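Local atomic coordinates of hypothetical protein (Clostridium sporogenes ATCC 15579, PDB entry 4QRK), a protein that is of unknown function but, as a right-handed beta-helix of the DUF2154 family, is thought to act in cell adhesion. Residues 37-51 with 90-102. Residues are numbered along the deposited sequence; the frame is centred on the assembly and turned at random. Where two conformers were deposited one is given.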
loop_
_atom_site.group_PDB
_atom_site.type_symbol
_atom_site.label_atom_id
_atom_site.label_comp_id
_atom_site.label_asym_id
_atom_site.label_seq_id
_atom_site.Cartn_x
_atom_site.Cartn_y
_atom_site.Cartn_z
ATOM N N ASN A 37 1.378 5.151 -7.145
ATOM C CA ASN A 37 2.438 5.673 -6.292
ATOM C C ASN A 37 1.866 6.500 -5.160
ATOM O O ASN A 37 1.054 7.397 -5.371
ATOM C CB ASN A 37 3.376 6.550 -7.088
ATOM C CG ASN A 37 4.043 5.827 -8.231
ATOM O OD1 ASN A 37 4.600 4.709 -8.092
ATOM N ND2 ASN A 37 3.984 6.450 -9.382
ATOM N N ILE A 38 2.241 6.151 -3.949
ATOM C CA ILE A 38 1.740 6.836 -2.763
ATOM C C ILE A 38 2.887 7.282 -1.905
ATOM O O ILE A 38 3.868 6.531 -1.684
ATOM C CB ILE A 38 0.833 5.948 -1.913
ATOM C CG1 ILE A 38 -0.337 5.401 -2.758
ATOM C CG2 ILE A 38 0.334 6.732 -0.705
ATOM C CD1 ILE A 38 -1.262 4.493 -1.933
ATOM N N SER A 39 2.759 8.500 -1.403
ATOM C CA SER A 39 3.731 9.071 -0.469
ATOM C C SER A 39 3.048 9.907 0.575
ATOM O O SER A 39 1.833 10.121 0.533
ATOM C CB SER A 39 4.711 9.966 -1.211
ATOM O OG SER A 39 4.082 11.178 -1.615
ATOM N N GLY A 40 3.841 10.432 1.509
ATOM C CA GLY A 40 3.371 11.526 2.345
ATOM C C GLY A 40 3.522 12.883 1.625
ATOM O O GLY A 40 3.365 12.990 0.395
ATOM N N ASN A 41 3.823 13.907 2.416
ATOM C CA ASN A 41 4.048 15.290 1.941
ATOM C C ASN A 41 2.800 16.040 1.466
ATOM O O ASN A 41 2.842 16.726 0.446
ATOM C CB ASN A 41 5.148 15.308 0.841
ATOM C CG ASN A 41 6.041 16.570 0.927
ATOM O OD1 ASN A 41 6.186 17.162 1.990
ATOM N ND2 ASN A 41 6.623 16.971 -0.194
ATOM N N GLU A 42 1.673 15.880 2.165
ATOM C CA GLU A 42 0.475 16.649 1.825
ATOM C C GLU A 42 -0.053 17.326 3.080
ATOM O O GLU A 42 -0.119 16.693 4.135
ATOM C CB GLU A 42 -0.607 15.737 1.253
ATOM C CG GLU A 42 -1.945 16.435 1.002
ATOM C CD GLU A 42 -1.795 17.765 0.213
ATOM O OE1 GLU A 42 -0.924 17.847 -0.677
ATOM O OE2 GLU A 42 -2.540 18.737 0.488
ATOM N N GLU A 43 -0.483 18.584 2.955
ATOM C CA GLU A 43 -1.064 19.321 4.090
ATOM C C GLU A 43 -2.534 19.015 4.376
ATOM O O GLU A 43 -2.970 18.927 5.542
ATOM C CB GLU A 43 -0.909 20.828 3.863
ATOM C CG GLU A 43 0.518 21.325 4.032
ATOM C CD GLU A 43 0.877 21.624 5.488
ATOM O OE1 GLU A 43 1.309 20.694 6.217
ATOM O OE2 GLU A 43 0.729 22.802 5.900
ATOM N N LYS A 44 -3.311 18.881 3.315
ATOM C CA LYS A 44 -4.722 18.523 3.440
ATOM C C LYS A 44 -4.793 16.998 3.660
ATOM O O LYS A 44 -3.810 16.394 4.040
ATOM C CB LYS A 44 -5.510 18.960 2.191
ATOM C CG LYS A 44 -5.409 20.485 1.812
ATOM C CD LYS A 44 -5.772 21.405 2.975
ATOM C CE LYS A 44 -5.632 22.902 2.591
ATOM N NZ LYS A 44 -6.236 23.184 1.240
ATOM N N LEU A 45 -5.943 16.373 3.448
ATOM C CA LEU A 45 -6.065 14.944 3.720
ATOM C C LEU A 45 -5.298 14.104 2.686
ATOM O O LEU A 45 -4.528 13.191 3.038
ATOM C CB LEU A 45 -7.536 14.548 3.752
ATOM C CG LEU A 45 -7.837 13.230 4.466
ATOM C CD1 LEU A 45 -8.033 13.487 5.929
ATOM C CD2 LEU A 45 -9.059 12.546 3.888
HETATM N N MSE A 46 -5.521 14.440 1.419
HETATM C CA MSE A 46 -4.952 13.743 0.284
HETATM C C MSE A 46 -4.923 14.683 -0.913
HETATM O O MSE A 46 -5.831 15.511 -1.073
HETATM C CB MSE A 46 -5.837 12.536 -0.050
HETATM C CG MSE A 46 -5.406 11.722 -1.246
HETATM SE SE MSE A 46 -6.395 12.103 -2.906
HETATM C CE MSE A 46 -5.331 11.093 -4.114
ATOM N N LYS A 47 -3.889 14.548 -1.750
ATOM C CA LYS A 47 -3.819 15.215 -3.025
ATOM C C LYS A 47 -3.373 14.159 -3.998
ATOM O O LYS A 47 -2.478 13.350 -3.711
ATOM C CB LYS A 47 -2.818 16.372 -2.991
ATOM C CG LYS A 47 -2.597 17.007 -4.365
ATOM C CD LYS A 47 -1.551 18.106 -4.381
ATOM C CE LYS A 47 -0.123 17.581 -4.250
ATOM N NZ LYS A 47 0.491 17.859 -2.884
ATOM N N GLY A 48 -3.983 14.142 -5.160
ATOM C CA GLY A 48 -3.581 13.178 -6.155
ATOM C C GLY A 48 -3.559 13.755 -7.543
ATOM O O GLY A 48 -4.361 14.632 -7.878
ATOM N N LYS A 49 -2.622 13.266 -8.346
ATOM C CA LYS A 49 -2.611 13.511 -9.782
ATOM C C LYS A 49 -2.845 12.190 -10.535
ATOM O O LYS A 49 -2.139 11.199 -10.315
ATOM C CB LYS A 49 -1.267 14.119 -10.199
ATOM C CG LYS A 49 -1.238 14.529 -11.675
ATOM C CD LYS A 49 0.140 15.003 -12.087
ATOM C CE LYS A 49 0.171 15.438 -13.537
ATOM N NZ LYS A 49 1.537 15.824 -13.977
ATOM N N PHE A 50 -3.830 12.202 -11.419
ATOM C CA PHE A 50 -4.302 10.992 -12.078
ATOM C C PHE A 50 -4.121 11.218 -13.551
ATOM O O PHE A 50 -4.517 12.277 -14.086
ATOM C CB PHE A 50 -5.782 10.760 -11.726
ATOM C CG PHE A 50 -6.011 10.671 -10.263
ATOM C CD1 PHE A 50 -5.932 9.460 -9.617
ATOM C CD2 PHE A 50 -6.196 11.808 -9.516
ATOM C CE1 PHE A 50 -6.116 9.358 -8.261
ATOM C CE2 PHE A 50 -6.373 11.731 -8.165
ATOM C CZ PHE A 50 -6.322 10.473 -7.520
ATOM N N ILE A 51 -3.467 10.247 -14.188
ATOM C CA ILE A 51 -3.207 10.279 -15.630
ATOM C C ILE A 51 -3.782 9.031 -16.261
ATOM O O ILE A 51 -3.511 7.912 -15.816
ATOM C CB ILE A 51 -1.745 10.373 -15.923
ATOM C CG1 ILE A 51 -1.195 11.648 -15.291
ATOM C CG2 ILE A 51 -1.478 10.414 -17.430
ATOM C CD1 ILE A 51 0.350 11.673 -15.311
ATOM N N ARG A 90 -1.876 4.352 -20.792
ATOM C CA ARG A 90 -1.322 4.884 -19.555
ATOM C C ARG A 90 -2.401 4.997 -18.513
ATOM O O ARG A 90 -3.499 5.493 -18.791
ATOM C CB ARG A 90 -0.784 6.297 -19.767
ATOM C CG ARG A 90 0.687 6.382 -19.728
ATOM C CD ARG A 90 1.124 7.819 -19.733
ATOM N NE ARG A 90 1.724 8.187 -18.465
ATOM C CZ ARG A 90 2.158 9.414 -18.183
ATOM N NH1 ARG A 90 2.058 10.388 -19.079
ATOM N NH2 ARG A 90 2.694 9.659 -17.008
ATOM N N ASN A 91 -2.083 4.533 -17.321
ATOM C CA ASN A 91 -2.937 4.724 -16.158
ATOM C C ASN A 91 -2.074 4.841 -14.927
ATOM O O ASN A 91 -1.497 3.856 -14.430
ATOM C CB ASN A 91 -3.915 3.563 -15.972
ATOM C CG ASN A 91 -5.014 3.912 -14.989
ATOM O OD1 ASN A 91 -5.755 4.870 -15.204
ATOM N ND2 ASN A 91 -5.134 3.143 -13.920
ATOM N N GLU A 92 -1.996 6.049 -14.406
ATOM C CA GLU A 92 -1.100 6.345 -13.299
ATOM C C GLU A 92 -1.803 7.208 -12.245
ATOM O O GLU A 92 -2.436 8.218 -12.567
ATOM C CB GLU A 92 0.176 7.027 -13.827
ATOM C CG GLU A 92 1.286 7.260 -12.791
ATOM C CD GLU A 92 2.477 8.056 -13.376
ATOM O OE1 GLU A 92 3.354 7.429 -14.001
ATOM O OE2 GLU A 92 2.521 9.304 -13.243
ATOM N N TRP A 93 -1.672 6.783 -10.982
ATOM C CA TRP A 93 -2.184 7.517 -9.853
ATOM C C TRP A 93 -1.011 7.857 -8.938
ATOM O O TRP A 93 -0.264 6.985 -8.454
ATOM C CB TRP A 93 -3.210 6.702 -9.049
ATOM C CG TRP A 93 -4.498 6.341 -9.740
ATOM C CD1 TRP A 93 -4.854 6.556 -11.054
ATOM C CD2 TRP A 93 -5.582 5.635 -9.135
ATOM N NE1 TRP A 93 -6.117 6.041 -11.285
ATOM C CE2 TRP A 93 -6.568 5.444 -10.129
ATOM C CE3 TRP A 93 -5.807 5.148 -7.843
ATOM C CZ2 TRP A 93 -7.778 4.801 -9.862
ATOM C CZ3 TRP A 93 -6.997 4.490 -7.588
ATOM C CH2 TRP A 93 -7.968 4.322 -8.594
ATOM N N ASN A 94 -0.851 9.136 -8.693
ATOM C CA ASN A 94 0.216 9.599 -7.810
ATOM C C ASN A 94 -0.403 10.339 -6.667
ATOM O O ASN A 94 -0.979 11.392 -6.865
ATOM C CB ASN A 94 1.139 10.521 -8.590
ATOM C CG ASN A 94 1.714 9.854 -9.802
ATOM O OD1 ASN A 94 2.531 8.972 -9.675
ATOM N ND2 ASN A 94 1.249 10.235 -10.980
ATOM N N ILE A 95 -0.340 9.748 -5.480
ATOM C CA ILE A 95 -1.104 10.210 -4.334
ATOM C C ILE A 95 -0.205 10.702 -3.198
ATOM O O ILE A 95 0.746 10.003 -2.827
ATOM C CB ILE A 95 -2.008 9.058 -3.828
ATOM C CG1 ILE A 95 -3.069 8.747 -4.914
ATOM C CG2 ILE A 95 -2.667 9.412 -2.489
ATOM C CD1 ILE A 95 -3.897 7.535 -4.603
ATOM N N ASN A 96 -0.483 11.902 -2.680
ATOM C CA ASN A 96 0.216 12.409 -1.495
ATOM C C ASN A 96 -0.761 12.395 -0.324
ATOM O O ASN A 96 -1.901 12.896 -0.446
ATOM C CB ASN A 96 0.761 13.864 -1.617
ATOM C CG ASN A 96 1.708 14.105 -2.778
ATOM O OD1 ASN A 96 1.673 15.203 -3.371
ATOM N ND2 ASN A 96 2.569 13.155 -3.095
ATOM N N LEU A 97 -0.318 11.867 0.814
ATOM C CA LEU A 97 -1.173 11.713 1.985
ATOM C C LEU A 97 -0.693 12.545 3.184
ATOM O O LEU A 97 0.502 12.798 3.361
ATOM C CB LEU A 97 -1.197 10.236 2.438
ATOM C CG LEU A 97 -1.906 9.241 1.505
ATOM C CD1 LEU A 97 -1.865 7.848 2.136
ATOM C CD2 LEU A 97 -3.318 9.693 1.239
ATOM N N ASN A 98 -1.651 12.914 4.028
ATOM C CA ASN A 98 -1.373 13.677 5.225
ATOM C C ASN A 98 -0.514 12.824 6.153
ATOM O O ASN A 98 -0.734 11.607 6.245
ATOM C CB ASN A 98 -2.677 14.021 5.922
ATOM C CG ASN A 98 -2.463 14.933 7.107
ATOM O OD1 ASN A 98 -2.273 14.481 8.252
ATOM N ND2 ASN A 98 -2.437 16.231 6.831
ATOM N N GLU A 99 0.458 13.451 6.816
ATOM C CA GLU A 99 1.419 12.742 7.670
ATOM C C GLU A 99 1.043 12.631 9.158
ATOM O O GLU A 99 1.698 11.870 9.909
ATOM C CB GLU A 99 2.801 13.392 7.543
ATOM C CG GLU A 99 3.352 13.217 6.164
ATOM C CD GLU A 99 4.738 13.791 5.978
ATOM O OE1 GLU A 99 5.364 14.276 6.948
ATOM O OE2 GLU A 99 5.187 13.764 4.815
ATOM N N LYS A 100 0.023 13.373 9.586
ATOM C CA LYS A 100 -0.346 13.423 11.018
ATOM C C LYS A 100 -1.577 12.591 11.360
ATOM O O LYS A 100 -1.668 11.972 12.440
ATOM C CB LYS A 100 -0.584 14.888 11.475
ATOM C CG LYS A 100 0.672 15.751 11.465
ATOM C CD LYS A 100 0.468 17.074 12.218
ATOM C CE LYS A 100 1.763 17.887 12.355
ATOM N NZ LYS A 100 2.809 17.179 13.150
ATOM N N ILE A 101 -2.540 12.584 10.466
ATOM C CA ILE A 101 -3.808 11.926 10.770
ATOM C C ILE A 101 -3.654 10.388 10.826
ATOM O O ILE A 101 -2.972 9.792 9.969
ATOM C CB ILE A 101 -4.882 12.368 9.787
ATOM C CG1 ILE A 101 -6.262 11.984 10.298
ATOM C CG2 ILE A 101 -4.619 11.814 8.388
ATOM C CD1 ILE A 101 -7.427 12.562 9.473
ATOM N N PRO A 102 -4.232 9.740 11.869
ATOM C CA PRO A 102 -4.236 8.271 11.899
ATOM C C PRO A 102 -4.845 7.705 10.623
ATOM O O PRO A 102 -5.930 8.147 10.260
ATOM C CB PRO A 102 -5.145 7.955 13.101
ATOM C CG PRO A 102 -4.987 9.129 13.995
ATOM C CD PRO A 102 -4.867 10.308 13.081
HETATM O O HOH W 1 1.098 16.119 6.294
#
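Phe50 turns the edge of its ring onto one face of the Trp93 indole. The planes stand at 73°, and Phe50 CD1 lies 3.4 Å from Trp93 CG in this edge-to-face pair. Both rings lie on the buried face of the sheet, where Ile74 touches both. Farther along that face, the selenomethionine at Met46 bends at chi2 (-100°) and lays CE against Ile95 CG1. Leu97 CD1 meets Ile38 CG2 at 3.8 Å, while its CD2 branch packs on Met46 CG.

The other face is mostly polar. The amides of Asn37 and Asn94 run side by side, nearly coplanar. Asn37 ND2 gives an almost straight bond to Asn94 OD1 (2.9 Å). Asn96 ND2 donates to Ser39 OG at 2.9 Å; the hydroxyl oxygen lies 25° out of the Asn96 amide plane. Asn96 OD1 receives a weak bond from Lys47 NZ, which also forms a salt bridge with Glu42 OE1. Ile51 CG2 sits over one face of the Arg90 guanidinium.

Strand 91-98 lies between parallel strand 35-42 and antiparallel strand 46-52. Strand 46-52 also pairs antiparallel with the outermost strand 11-17. On its other side strand 35-42 pairs with parallel strand 113-117, a stacking characteristic of the right-handed beta-helix.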